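Local structure of isochorismatase hydrolase (Alkaliphilus metalliredigens, 3HB7) at residues D94-Q99 with D112-E117; K40-V45 with L55-E60; G82-F85 with L89-Q92; R46-D51 with Q184-D189. The protein is probably a hydrolase, as its membership of the isochorismatase family suggests. All coordinates share one frame; numbering follows the deposited sequence.

In the fold
Contact 2 is the one wholly buried contact, joining helix 35-47 to strand 53-60 through apolar and aromatic side chains without a hydrogen bond. Contact 4 continues from the C-terminal end of the same helix to helix 179-187 and lies at the surface, where a guanidinium nears an indole. Contact 1, also superficial, pairs two tyrosine rings between strand 96-100, next to strand 53-60 in the sheet, and helix 111-117. Contact 3 is partly buried within the loop joining those two strands and combines ring packing with a phenol-carboxylate hydrogen bond. Arg46 and Glu95, from the segments of contacts 4 and 1, form a salt bridge, and Arg46 also bonds Tyr90 O of contact 3.

Contact 1: D94-Q99 with D112-E117; sequences DEYIVQ and DLYLKE
Tyr96 and Tyr114 form an offset (parallel-displaced) stack, with ring centroids 4.5 Å apart and planes inclined by 12°. The two side chains run in opposite directions past each other, which decides where each atom of Tyr96 lands. Its CB lies against the outer half of the partner ring, 3.5 Å from Tyr114 CE1 and 3.7 Å from Tyr114 CZ. One bond further out, Tyr96 CG sits over the CD1-CE1 side of that ring. Tyr96 CD2 then approaches Tyr114 CD1 at 3.6 Å, and Tyr96 CE2 has moved so far back toward the helix that Tyr114 CB, at 4.1 Å, is among its neighbours. The overlap thus lies off centre, with Tyr114 CD1 above the rim of the Tyr96 ring. In Tyr96, CG stands opposite the backbone N (chi1 -154°), a setting that lays the ring alongside Tyr114 with one face turned to it. Because the side chains point in opposite directions, the two hydroxyls leave the stack at opposite ends and each finds its own partner: Tyr96 OH pairs with Asp110 OD1, and Tyr114 OH with His54 ND1. These hydrogen bonds hold the far ends of both rings, which probably limits how far the rings can slide. The pair joins strand 96-100, an outermost strand of the chain's parallel sheet, to helix 111-117. Backbone bonds of Tyr96 and Val98 tie the strand to His57 of strand 53-60, while Leu115 on the helix packs against Phe106 and Tyr146.

Contact 2: K40-V45 with L55-E60; sequences KIFEWV and LVHIQE
Phe42 leads the contact from helix 35-47, laying one ring face over Leu55 and bringing its far end to His57. The methyl Leu55 CD1 stands 4.0 Å from the centroid of the Phe42 ring and only 12° off the ring normal, a centred CH-pi contact. Leu55 CD1 comes closest to Phe42 CD2, at 3.9 Å. With CG opposite the carbonyl carbon (chi1 -91°), the Phe42 side chain reaches across Leu55 at about a right angle, and Phe42 CZ ends 3.9 Å from His57 CE1. There the ring planes are nearly perpendicular, with Phe42 CZ at the imidazole edge; His57 NE2 is hydrogen-bonded to Glu95 OE1, which probably limits the imidazole's rotation. One helical turn after Phe42, Val45 points toward the strand and sets its CG1 4.0 Å from Leu55 CG, so Leu55 is packed by both residues. The short segments run at 141° to one another, with axes 11.0 Å apart at their closest. Helix 35-47 thus lies on one side of the parallel sheet, where Phe42 also reaches Val12 of strand 8-13, while Ile41 and Trp44 meet helix 179-187.

Contact 3: G82-F85 with L89-Q92; sequences GSDF and LYPQ
Asp84 and Tyr90 supply the polar link: Tyr90 OH donates a hydrogen bond to Asp84 OD2 at 2.9 Å. The hydroxyl meets the carboxylate on its syn side, 20° out of the carboxylate plane, while the phenol and carboxylate planes stand nearly perpendicular, at 86°. Asp84 OD2 itself lies at the edge of the Tyr90 ring, in its plane. The same edge takes a second oxygen, the backbone Phe85 O, 3.5 Å from Tyr90 CD2. Apolar packing begins beside it, where Phe85 CB rests 3.7 Å from Tyr90 CD2. The aromatic part is a CH-pi contact: Pro91 CG sits over one face of the Phe85 ring, 4.1 Å from its centroid and 28° off the normal. This displacement puts Pro91 CG nearest Phe85 CD2, at 3.7 Å, with the two side chains crossing at about a right angle. In Phe85, chi1 swings the ring to the side of Pro91, and chi2 presents its face. Phe85 and Pro91 both pack on Ile97, placing this apolar half against strand 96-100. Across these two segments the loop is joined in two ways, by ring packing toward the sheet and by a phenol-carboxylate bond on its more exposed side, where the hydroxyl would probably stabilise the ionised form of Asp84.

Contact 4: R46-D51 with Q184-D189; sequences RGREGD and QAWEND
Arg48 and Trp186 make the whole of this small contact, sharing 66 Å² of buried surface in nearly equal parts. Arg48 NH2 approaches the six-membered part of the indole, 4.0 Å from both Trp186 CE3 and Trp186 CZ3. The guanidinium and indole planes are 65° apart, and the approach is oblique, neither over the face nor at the edge. A bend at chi3 (143°) in the Arg48 chain directs the guanidinium, and the side chains cross at about a right angle. The same nitrogen has a polar partner elsewhere: Arg48 NH2 forms a salt bridge with Asp52 OD2, which fixes that end of the guanidinium beside the indole. Glu187 OE2 is 6.1 Å from Arg48 NE, too far for a salt bridge, and at most a weak long-range attraction would be expected. Trp186 is further held by edge-to-face pairs with His8 and Tyr182. Both segments run off the C-terminal end of a helix: Arg48 is the first residue beyond helix 35-47, and Asp189 closes helix 179-187 in a Schellman motif with positive phi. Arg48 and Trp186 both also touch Ile53 of strand 53-60, so the contact joins the C-terminal ends of two helices beside the start of that strand.

Contact 1: D94-Q99 with D112-E117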
loop_
_atom_site.group_PDB
_atom_site.type_symbol
_atom_site.label_atom_id
_atom_site.label_comp_id
_atom_site.label_asym_id
_atom_site.label_seq_id
_atom_site.Cartn_x
_atom_site.Cartn_y
_atom_site.Cartn_z
ATOM N N ASP E 94 -2.166 44.775 -38.393
ATOM C CA ASP E 94 -1.336 44.044 -39.318
ATOM C C ASP E 94 -0.860 42.660 -38.912
ATOM O O ASP E 94 -0.466 41.889 -39.743
ATOM C CB ASP E 94 -0.129 44.889 -39.657
ATOM C CG ASP E 94 0.168 44.899 -41.119
ATOM O OD1 ASP E 94 1.260 44.449 -41.477
ATOM O OD2 ASP E 94 -0.677 45.362 -41.899
ATOM N N GLU E 95 -0.840 42.370 -37.635
ATOM C CA GLU E 95 -0.211 41.164 -37.173
ATOM C C GLU E 95 -0.889 39.890 -37.659
ATOM O O GLU E 95 -2.091 39.741 -37.590
ATOM C CB GLU E 95 -0.128 41.213 -35.668
ATOM C CG GLU E 95 0.270 42.554 -35.192
ATOM C CD GLU E 95 0.182 42.705 -33.719
ATOM O OE1 GLU E 95 -0.793 42.259 -33.124
ATOM O OE2 GLU E 95 1.097 43.289 -33.156
ATOM N N TYR E 96 -0.081 38.982 -38.175
ATOM C CA TYR E 96 -0.571 37.758 -38.776
ATOM C C TYR E 96 -1.257 36.821 -37.814
ATOM O O TYR E 96 -0.882 36.696 -36.678
ATOM C CB TYR E 96 0.544 37.026 -39.507
ATOM C CG TYR E 96 0.019 36.164 -40.602
ATOM C CD1 TYR E 96 -0.687 36.715 -41.631
ATOM C CD2 TYR E 96 0.194 34.795 -40.596
ATOM C CE1 TYR E 96 -1.184 35.967 -42.612
ATOM C CE2 TYR E 96 -0.295 34.034 -41.595
ATOM C CZ TYR E 96 -0.996 34.629 -42.608
ATOM O OH TYR E 96 -1.539 33.936 -43.640
ATOM N N ILE E 97 -2.280 36.165 -38.307
ATOM C CA ILE E 97 -3.004 35.197 -37.539
ATOM C C ILE E 97 -2.988 33.837 -38.213
ATOM O O ILE E 97 -3.182 33.745 -39.388
ATOM C CB ILE E 97 -4.420 35.667 -37.289
ATOM C CG1 ILE E 97 -4.377 36.991 -36.551
ATOM C CG2 ILE E 97 -5.182 34.680 -36.475
ATOM C CD1 ILE E 97 -5.680 37.595 -36.352
ATOM N N VAL E 98 -2.742 32.791 -37.443
ATOM C CA VAL E 98 -2.825 31.447 -37.944
ATOM C C VAL E 98 -3.837 30.647 -37.178
ATOM O O VAL E 98 -3.838 30.637 -35.984
ATOM C CB VAL E 98 -1.509 30.734 -37.845
ATOM C CG1 VAL E 98 -1.569 29.427 -38.565
ATOM C CG2 VAL E 98 -0.442 31.551 -38.387
ATOM N N GLN E 99 -4.684 29.942 -37.891
ATOM C CA GLN E 99 -5.615 29.041 -37.272
ATOM C C GLN E 99 -5.232 27.605 -37.482
ATOM O O GLN E 99 -4.968 27.193 -38.565
ATOM C CB GLN E 99 -6.994 29.280 -37.799
ATOM C CG GLN E 99 -7.418 30.680 -37.632
ATOM C CD GLN E 99 -8.060 31.229 -38.846
ATOM O OE1 GLN E 99 -9.268 31.339 -38.896
ATOM N NE2 GLN E 99 -7.273 31.569 -39.840
ATOM N N ASP E 112 4.710 28.190 -41.846
ATOM C CA ASP E 112 6.014 28.105 -42.448
ATOM C C ASP E 112 6.119 29.019 -43.653
ATOM O O ASP E 112 7.118 29.662 -43.837
ATOM C CB ASP E 112 6.328 26.678 -42.845
ATOM C CG ASP E 112 7.731 26.492 -43.315
ATOM O OD1 ASP E 112 8.650 26.960 -42.672
ATOM O OD2 ASP E 112 7.936 25.851 -44.334
ATOM N N LEU E 113 5.084 29.077 -44.468
ATOM C CA LEU E 113 5.119 29.923 -45.625
ATOM C C LEU E 113 5.257 31.376 -45.234
ATOM O O LEU E 113 6.030 32.063 -45.794
ATOM C CB LEU E 113 3.895 29.736 -46.514
ATOM C CG LEU E 113 3.867 30.641 -47.738
ATOM C CD1 LEU E 113 4.934 30.322 -48.706
ATOM C CD2 LEU E 113 2.563 30.598 -48.392
ATOM N N TYR E 114 4.532 31.820 -44.234
ATOM C CA TYR E 114 4.640 33.173 -43.794
ATOM C C TYR E 114 6.033 33.474 -43.296
ATOM O O TYR E 114 6.570 34.504 -43.588
ATOM C CB TYR E 114 3.645 33.439 -42.697
ATOM C CG TYR E 114 3.805 34.759 -42.015
ATOM C CD1 TYR E 114 3.088 35.854 -42.422
ATOM C CD2 TYR E 114 4.645 34.901 -40.953
ATOM C CE1 TYR E 114 3.221 37.047 -41.805
ATOM C CE2 TYR E 114 4.784 36.088 -40.328
ATOM C CZ TYR E 114 4.071 37.169 -40.754
ATOM O OH TYR E 114 4.206 38.374 -40.127
ATOM N N LEU E 115 6.615 32.562 -42.553
ATOM C CA LEU E 115 7.934 32.737 -42.051
ATOM C C LEU E 115 8.907 32.814 -43.190
ATOM O O LEU E 115 9.813 33.582 -43.156
ATOM C CB LEU E 115 8.306 31.583 -41.153
ATOM C CG LEU E 115 8.008 31.623 -39.662
ATOM C CD1 LEU E 115 7.027 32.619 -39.289
ATOM C CD2 LEU E 115 7.585 30.295 -39.178
ATOM N N LYS E 116 8.728 31.988 -44.195
ATOM C CA LYS E 116 9.583 32.002 -45.349
ATOM C C LYS E 116 9.472 33.317 -46.098
ATOM O O LYS E 116 10.446 33.852 -46.530
ATOM C CB LYS E 116 9.230 30.854 -46.271
ATOM C CG LYS E 116 10.349 29.900 -46.575
ATOM C CD LYS E 116 9.858 28.448 -46.563
ATOM C CE LYS E 116 10.506 27.631 -47.667
ATOM N NZ LYS E 116 10.090 26.217 -47.720
ATOM N N GLU E 117 8.266 33.826 -46.220
ATOM C CA GLU E 117 8.000 35.042 -46.940
ATOM C C GLU E 117 8.720 36.206 -46.302
ATOM O O GLU E 117 9.256 37.037 -46.981
ATOM C CB GLU E 117 6.501 35.321 -47.000
ATOM C CG GLU E 117 5.766 34.529 -48.024
ATOM C CD GLU E 117 4.278 34.676 -47.956
ATOM O OE1 GLU E 117 3.643 34.696 -49.001
ATOM O OE2 GLU E 117 3.730 34.764 -46.868
#

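Contact 2: K40-V45 with L55-E60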
loop_
_atom_site.group_PDB
_atom_site.type_symbol
_atom_site.label_atom_id
_atom_site.label_comp_id
_atom_site.label_asym_id
_atom_site.label_seq_id
_atom_site.Cartn_x
_atom_site.Cartn_y
_atom_site.Cartn_z
ATOM N N LYS E 40 3.839 42.814 -21.734
ATOM C CA LYS E 40 5.041 43.583 -21.711
ATOM C C LYS E 40 5.747 43.421 -23.046
ATOM O O LYS E 40 6.187 44.372 -23.643
ATOM C CB LYS E 40 5.920 43.057 -20.592
ATOM C CG LYS E 40 7.144 43.846 -20.335
ATOM C CD LYS E 40 8.284 42.993 -19.859
ATOM C CE LYS E 40 8.415 42.977 -18.357
ATOM N NZ LYS E 40 9.644 42.282 -17.933
ATOM N N ILE E 41 5.906 42.193 -23.485
ATOM C CA ILE E 41 6.583 41.924 -24.725
ATOM C C ILE E 41 5.789 42.491 -25.890
ATOM O O ILE E 41 6.346 42.979 -26.829
ATOM C CB ILE E 41 6.967 40.442 -24.859
ATOM C CG1 ILE E 41 8.111 40.286 -25.830
ATOM C CG2 ILE E 41 5.837 39.638 -25.326
ATOM C CD1 ILE E 41 9.213 39.452 -25.328
ATOM N N PHE E 42 4.475 42.446 -25.811
ATOM C CA PHE E 42 3.700 42.932 -26.916
ATOM C C PHE E 42 4.021 44.388 -27.101
ATOM O O PHE E 42 4.351 44.829 -28.189
ATOM C CB PHE E 42 2.223 42.856 -26.574
ATOM C CG PHE E 42 1.552 41.581 -26.976
ATOM C CD1 PHE E 42 0.221 41.562 -27.283
ATOM C CD2 PHE E 42 2.234 40.412 -27.038
ATOM C CE1 PHE E 42 -0.389 40.414 -27.635
ATOM C CE2 PHE E 42 1.612 39.277 -27.387
ATOM C CZ PHE E 42 0.305 39.279 -27.685
ATOM N N GLU E 43 3.918 45.147 -26.022
ATOM C CA GLU E 43 4.124 46.576 -26.089
ATOM C C GLU E 43 5.531 46.871 -26.525
ATOM O O GLU E 43 5.757 47.749 -27.306
ATOM C CB GLU E 43 3.820 47.220 -24.755
ATOM N N TRP E 44 6.487 46.123 -26.031
ATOM C CA TRP E 44 7.839 46.384 -26.424
ATOM C C TRP E 44 8.043 46.178 -27.884
ATOM O O TRP E 44 8.698 46.946 -28.532
ATOM C CB TRP E 44 8.758 45.444 -25.720
ATOM C CG TRP E 44 10.095 45.544 -26.199
ATOM C CD1 TRP E 44 10.966 46.502 -25.907
ATOM C CD2 TRP E 44 10.767 44.628 -27.048
ATOM N NE1 TRP E 44 12.149 46.273 -26.527
ATOM C CE2 TRP E 44 12.052 45.117 -27.241
ATOM C CE3 TRP E 44 10.402 43.444 -27.671
ATOM C CZ2 TRP E 44 12.984 44.468 -28.022
ATOM C CZ3 TRP E 44 11.318 42.809 -28.446
ATOM C CH2 TRP E 44 12.602 43.316 -28.614
ATOM N N VAL E 45 7.524 45.094 -28.413
ATOM C CA VAL E 45 7.648 44.844 -29.833
ATOM C C VAL E 45 6.904 45.856 -30.685
ATOM O O VAL E 45 7.386 46.275 -31.710
ATOM C CB VAL E 45 7.184 43.423 -30.184
ATOM C CG1 VAL E 45 6.620 43.374 -31.565
ATOM C CG2 VAL E 45 8.323 42.485 -30.074
ATOM N N LEU E 55 4.894 39.746 -34.652
ATOM C CA LEU E 55 4.012 39.036 -33.774
ATOM C C LEU E 55 3.093 38.191 -34.624
ATOM O O LEU E 55 2.516 38.684 -35.562
ATOM C CB LEU E 55 3.164 40.012 -33.000
ATOM C CG LEU E 55 3.695 40.594 -31.713
ATOM C CD1 LEU E 55 2.555 41.094 -30.884
ATOM C CD2 LEU E 55 4.481 39.580 -30.984
ATOM N N VAL E 56 2.988 36.912 -34.294
ATOM C CA VAL E 56 2.097 35.981 -34.950
ATOM C C VAL E 56 1.193 35.375 -33.908
ATOM O O VAL E 56 1.648 34.869 -32.931
ATOM C CB VAL E 56 2.888 34.890 -35.616
ATOM C CG1 VAL E 56 2.025 34.036 -36.449
ATOM C CG2 VAL E 56 3.966 35.457 -36.412
ATOM N N HIS E 57 -0.100 35.426 -34.118
ATOM C CA HIS E 57 -1.024 34.895 -33.141
ATOM C C HIS E 57 -1.668 33.618 -33.634
ATOM O O HIS E 57 -2.226 33.568 -34.703
ATOM C CB HIS E 57 -2.115 35.899 -32.808
ATOM C CG HIS E 57 -1.617 37.283 -32.558
ATOM N ND1 HIS E 57 -1.479 37.805 -31.296
ATOM C CD2 HIS E 57 -1.243 38.259 -33.409
ATOM C CE1 HIS E 57 -1.015 39.029 -31.381
ATOM N NE2 HIS E 57 -0.862 39.328 -32.651
ATOM N N ILE E 58 -1.570 32.582 -32.832
ATOM C CA ILE E 58 -2.031 31.290 -33.230
ATOM C C ILE E 58 -3.166 30.821 -32.375
ATOM O O ILE E 58 -3.059 30.747 -31.183
ATOM C CB ILE E 58 -0.888 30.323 -33.209
ATOM C CG1 ILE E 58 0.171 30.838 -34.151
ATOM C CG2 ILE E 58 -1.333 28.984 -33.672
ATOM C CD1 ILE E 58 1.439 30.245 -33.975
ATOM N N GLN E 59 -4.269 30.507 -33.012
ATOM C CA GLN E 59 -5.447 30.089 -32.317
ATOM C C GLN E 59 -5.961 28.759 -32.801
ATOM O O GLN E 59 -6.097 28.536 -33.966
ATOM C CB GLN E 59 -6.539 31.137 -32.460
ATOM C CG GLN E 59 -7.199 31.133 -33.775
ATOM C CD GLN E 59 -8.161 32.247 -33.981
ATOM O OE1 GLN E 59 -8.917 32.563 -33.106
ATOM N NE2 GLN E 59 -8.111 32.868 -35.116
ATOM N N GLU E 60 -6.275 27.896 -31.861
ATOM C CA GLU E 60 -6.916 26.640 -32.141
ATOM C C GLU E 60 -8.309 26.935 -32.594
ATOM O O GLU E 60 -8.991 27.707 -31.981
ATOM C CB GLU E 60 -6.955 25.806 -30.880
ATOM C CG GLU E 60 -7.713 24.537 -30.984
ATOM C CD GLU E 60 -7.557 23.670 -29.762
ATOM O OE1 GLU E 60 -8.539 23.424 -29.084
ATOM O OE2 GLU E 60 -6.446 23.245 -29.470
#

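Contact 3: G82-F85 with L89-Q92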
loop_
_atom_site.group_PDB
_atom_site.type_symbol
_atom_site.label_atom_id
_atom_site.label_comp_id
_atom_site.label_asym_id
_atom_site.label_seq_id
_atom_site.Cartn_x
_atom_site.Cartn_y
_atom_site.Cartn_z
ATOM N N GLY E 82 -14.926 31.194 -27.655
ATOM C CA GLY E 82 -13.861 30.464 -27.006
ATOM C C GLY E 82 -12.592 30.456 -27.806
ATOM O O GLY E 82 -11.524 30.510 -27.261
ATOM N N SER E 83 -12.739 30.394 -29.115
ATOM C CA SER E 83 -11.629 30.418 -30.045
ATOM C C SER E 83 -10.857 31.706 -30.059
ATOM O O SER E 83 -9.696 31.720 -30.368
ATOM C CB SER E 83 -12.100 30.087 -31.443
ATOM O OG SER E 83 -11.073 29.514 -32.185
ATOM N N ASP E 84 -11.533 32.798 -29.744
ATOM C CA ASP E 84 -10.954 34.129 -29.866
ATOM C C ASP E 84 -9.914 34.475 -28.848
ATOM O O ASP E 84 -9.895 33.951 -27.772
ATOM C CB ASP E 84 -12.032 35.197 -29.875
ATOM C CG ASP E 84 -11.739 36.297 -30.850
ATOM O OD1 ASP E 84 -10.953 36.073 -31.771
ATOM O OD2 ASP E 84 -12.289 37.388 -30.705
ATOM N N PHE E 85 -9.041 35.382 -29.222
ATOM C CA PHE E 85 -8.017 35.847 -28.331
ATOM C C PHE E 85 -8.627 36.621 -27.176
ATOM O O PHE E 85 -9.649 37.243 -27.307
ATOM C CB PHE E 85 -6.986 36.659 -29.093
ATOM C CG PHE E 85 -6.441 35.949 -30.276
ATOM C CD1 PHE E 85 -5.435 35.057 -30.146
ATOM C CD2 PHE E 85 -6.972 36.141 -31.508
ATOM C CE1 PHE E 85 -4.974 34.389 -31.216
ATOM C CE2 PHE E 85 -6.508 35.473 -32.565
ATOM C CZ PHE E 85 -5.510 34.602 -32.417
ATOM N N LEU E 89 -4.559 40.231 -24.817
ATOM C CA LEU E 89 -3.546 39.899 -25.785
ATOM C C LEU E 89 -4.024 39.909 -27.224
ATOM O O LEU E 89 -3.446 39.272 -28.054
ATOM C CB LEU E 89 -2.878 38.590 -25.420
ATOM C CG LEU E 89 -2.164 38.602 -24.081
ATOM C CD1 LEU E 89 -1.677 37.239 -23.784
ATOM C CD2 LEU E 89 -1.017 39.548 -24.120
ATOM N N TYR E 90 -5.060 40.667 -27.517
ATOM C CA TYR E 90 -5.606 40.720 -28.850
ATOM C C TYR E 90 -4.656 41.267 -29.889
ATOM O O TYR E 90 -3.859 42.129 -29.622
ATOM C CB TYR E 90 -6.860 41.547 -28.853
ATOM C CG TYR E 90 -7.914 41.010 -29.726
ATOM C CD1 TYR E 90 -8.174 41.567 -30.949
ATOM C CD2 TYR E 90 -8.654 39.940 -29.335
ATOM C CE1 TYR E 90 -9.130 41.068 -31.732
ATOM C CE2 TYR E 90 -9.610 39.445 -30.109
ATOM C CZ TYR E 90 -9.851 40.002 -31.303
ATOM O OH TYR E 90 -10.842 39.475 -32.052
ATOM N N PRO E 91 -4.753 40.724 -31.081
ATOM C CA PRO E 91 -3.869 41.079 -32.167
ATOM C C PRO E 91 -4.147 42.461 -32.666
ATOM O O PRO E 91 -5.251 42.934 -32.609
ATOM C CB PRO E 91 -4.251 40.084 -33.250
ATOM C CG PRO E 91 -4.970 39.072 -32.593
ATOM C CD PRO E 91 -5.694 39.698 -31.507
ATOM N N GLN E 92 -3.133 43.091 -33.204
ATOM C CA GLN E 92 -3.320 44.416 -33.702
ATOM C C GLN E 92 -3.225 44.488 -35.191
ATOM O O GLN E 92 -2.213 44.170 -35.756
ATOM C CB GLN E 92 -2.227 45.305 -33.136
ATOM C CG GLN E 92 -2.728 46.568 -32.567
ATOM C CD GLN E 92 -1.859 47.059 -31.476
ATOM O OE1 GLN E 92 -0.745 47.454 -31.710
ATOM N NE2 GLN E 92 -2.359 47.026 -30.270
#

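Contact 4: R46-D51 with Q184-D189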
loop_
_atom_site.group_PDB
_atom_site.type_symbol
_atom_site.label_atom_id
_atom_site.label_comp_id
_atom_site.label_asym_id
_atom_site.label_seq_id
_atom_site.Cartn_x
_atom_site.Cartn_y
_atom_site.Cartn_z
ATOM N N ARG E 46 5.693 46.182 -30.286
ATOM C CA ARG E 46 4.872 47.105 -31.026
ATOM C C ARG E 46 5.534 48.468 -31.026
ATOM O O ARG E 46 5.584 49.173 -32.019
ATOM C CB ARG E 46 3.511 47.170 -30.369
ATOM C CG ARG E 46 2.597 46.087 -30.807
ATOM C CD ARG E 46 1.745 45.590 -29.692
ATOM N NE ARG E 46 0.708 44.726 -30.213
ATOM C CZ ARG E 46 -0.430 44.454 -29.608
ATOM N NH1 ARG E 46 -0.705 44.961 -28.435
ATOM N NH2 ARG E 46 -1.292 43.660 -30.182
ATOM N N GLY E 47 6.109 48.795 -29.887
ATOM C CA GLY E 47 6.861 50.010 -29.709
ATOM C C GLY E 47 8.059 50.065 -30.611
ATOM O O GLY E 47 8.454 51.117 -31.027
ATOM N N ARG E 48 8.635 48.927 -30.928
ATOM C CA ARG E 48 9.922 48.925 -31.580
ATOM C C ARG E 48 9.876 49.573 -32.931
ATOM O O ARG E 48 9.035 49.280 -33.739
ATOM C CB ARG E 48 10.426 47.492 -31.745
ATOM C CG ARG E 48 11.862 47.277 -31.377
ATOM C CD ARG E 48 12.258 45.884 -31.726
ATOM N NE ARG E 48 13.616 45.791 -32.220
ATOM C CZ ARG E 48 13.924 45.745 -33.502
ATOM N NH1 ARG E 48 12.974 45.810 -34.419
ATOM N NH2 ARG E 48 15.180 45.653 -33.869
ATOM N N GLU E 49 10.812 50.458 -33.186
ATOM C CA GLU E 49 10.953 50.985 -34.510
ATOM C C GLU E 49 11.491 49.875 -35.329
ATOM O O GLU E 49 12.258 49.088 -34.846
ATOM C CB GLU E 49 11.939 52.135 -34.551
ATOM C CG GLU E 49 11.840 52.938 -35.821
ATOM C CD GLU E 49 13.069 52.821 -36.686
ATOM O OE1 GLU E 49 13.706 51.754 -36.694
ATOM O OE2 GLU E 49 13.404 53.809 -37.359
ATOM N N GLY E 50 11.107 49.836 -36.586
ATOM C CA GLY E 50 11.588 48.821 -37.490
ATOM C C GLY E 50 10.742 47.574 -37.553
ATOM O O GLY E 50 9.735 47.459 -36.877
ATOM N N ASP E 51 11.141 46.667 -38.422
ATOM C CA ASP E 51 10.394 45.457 -38.640
ATOM C C ASP E 51 11.130 44.171 -38.294
ATOM O O ASP E 51 10.860 43.142 -38.861
ATOM C CB ASP E 51 9.910 45.407 -40.064
ATOM C CG ASP E 51 8.625 44.698 -40.180
ATOM O OD1 ASP E 51 7.997 44.495 -39.130
ATOM O OD2 ASP E 51 8.242 44.344 -41.305
ATOM N N GLN E 184 16.514 42.371 -23.354
ATOM C CA GLN E 184 17.813 42.954 -23.106
ATOM C C GLN E 184 18.865 42.519 -24.096
ATOM O O GLN E 184 19.801 43.242 -24.361
ATOM C CB GLN E 184 18.279 42.687 -21.693
ATOM C CG GLN E 184 19.749 42.855 -21.529
ATOM C CD GLN E 184 20.145 44.263 -21.141
ATOM O OE1 GLN E 184 19.304 45.102 -20.831
ATOM N NE2 GLN E 184 21.441 44.520 -21.140
ATOM N N ALA E 185 18.744 41.314 -24.611
ATOM C CA ALA E 185 19.705 40.845 -25.571
ATOM C C ALA E 185 19.659 41.642 -26.857
ATOM O O ALA E 185 20.670 41.896 -27.462
ATOM C CB ALA E 185 19.509 39.414 -25.832
ATOM N N TRP E 186 18.466 41.994 -27.293
ATOM C CA TRP E 186 18.304 42.797 -28.483
ATOM C C TRP E 186 18.873 44.181 -28.288
ATOM O O TRP E 186 19.453 44.753 -29.191
ATOM C CB TRP E 186 16.854 42.888 -28.898
ATOM C CG TRP E 186 16.400 41.797 -29.809
ATOM C CD1 TRP E 186 15.724 40.678 -29.457
ATOM C CD2 TRP E 186 16.556 41.731 -31.229
ATOM N NE1 TRP E 186 15.456 39.925 -30.553
ATOM C CE2 TRP E 186 15.959 40.547 -31.655
ATOM C CE3 TRP E 186 17.145 42.558 -32.176
ATOM C CZ2 TRP E 186 15.943 40.168 -32.973
ATOM C CZ3 TRP E 186 17.121 42.178 -33.479
ATOM C CH2 TRP E 186 16.529 40.994 -33.867
ATOM N N GLU E 187 18.674 44.720 -27.100
ATOM C CA GLU E 187 19.093 46.073 -26.788
ATOM C C GLU E 187 20.578 46.146 -26.914
ATOM O O GLU E 187 21.124 47.104 -27.408
ATOM C CB GLU E 187 18.689 46.436 -25.377
ATOM C CG GLU E 187 17.891 47.698 -25.285
ATOM C CD GLU E 187 16.450 47.522 -25.700
ATOM O OE1 GLU E 187 15.557 47.914 -24.929
ATOM O OE2 GLU E 187 16.213 47.002 -26.802
ATOM N N ASN E 188 21.205 45.062 -26.517
ATOM C CA ASN E 188 22.634 44.919 -26.486
ATOM C C ASN E 188 23.229 44.532 -27.822
ATOM O O ASN E 188 24.414 44.313 -27.940
ATOM C CB ASN E 188 22.993 43.861 -25.467
ATOM C CG ASN E 188 23.128 44.423 -24.084
ATOM O OD1 ASN E 188 22.216 45.043 -23.550
ATOM N ND2 ASN E 188 24.277 44.212 -23.494
ATOM N N ASP E 189 22.403 44.409 -28.834
ATOM C CA ASP E 189 22.921 43.985 -30.111
ATOM C C ASP E 189 23.648 42.649 -29.988
ATOM O O ASP E 189 24.622 42.407 -30.675
ATOM C CB ASP E 189 23.863 45.036 -30.683
#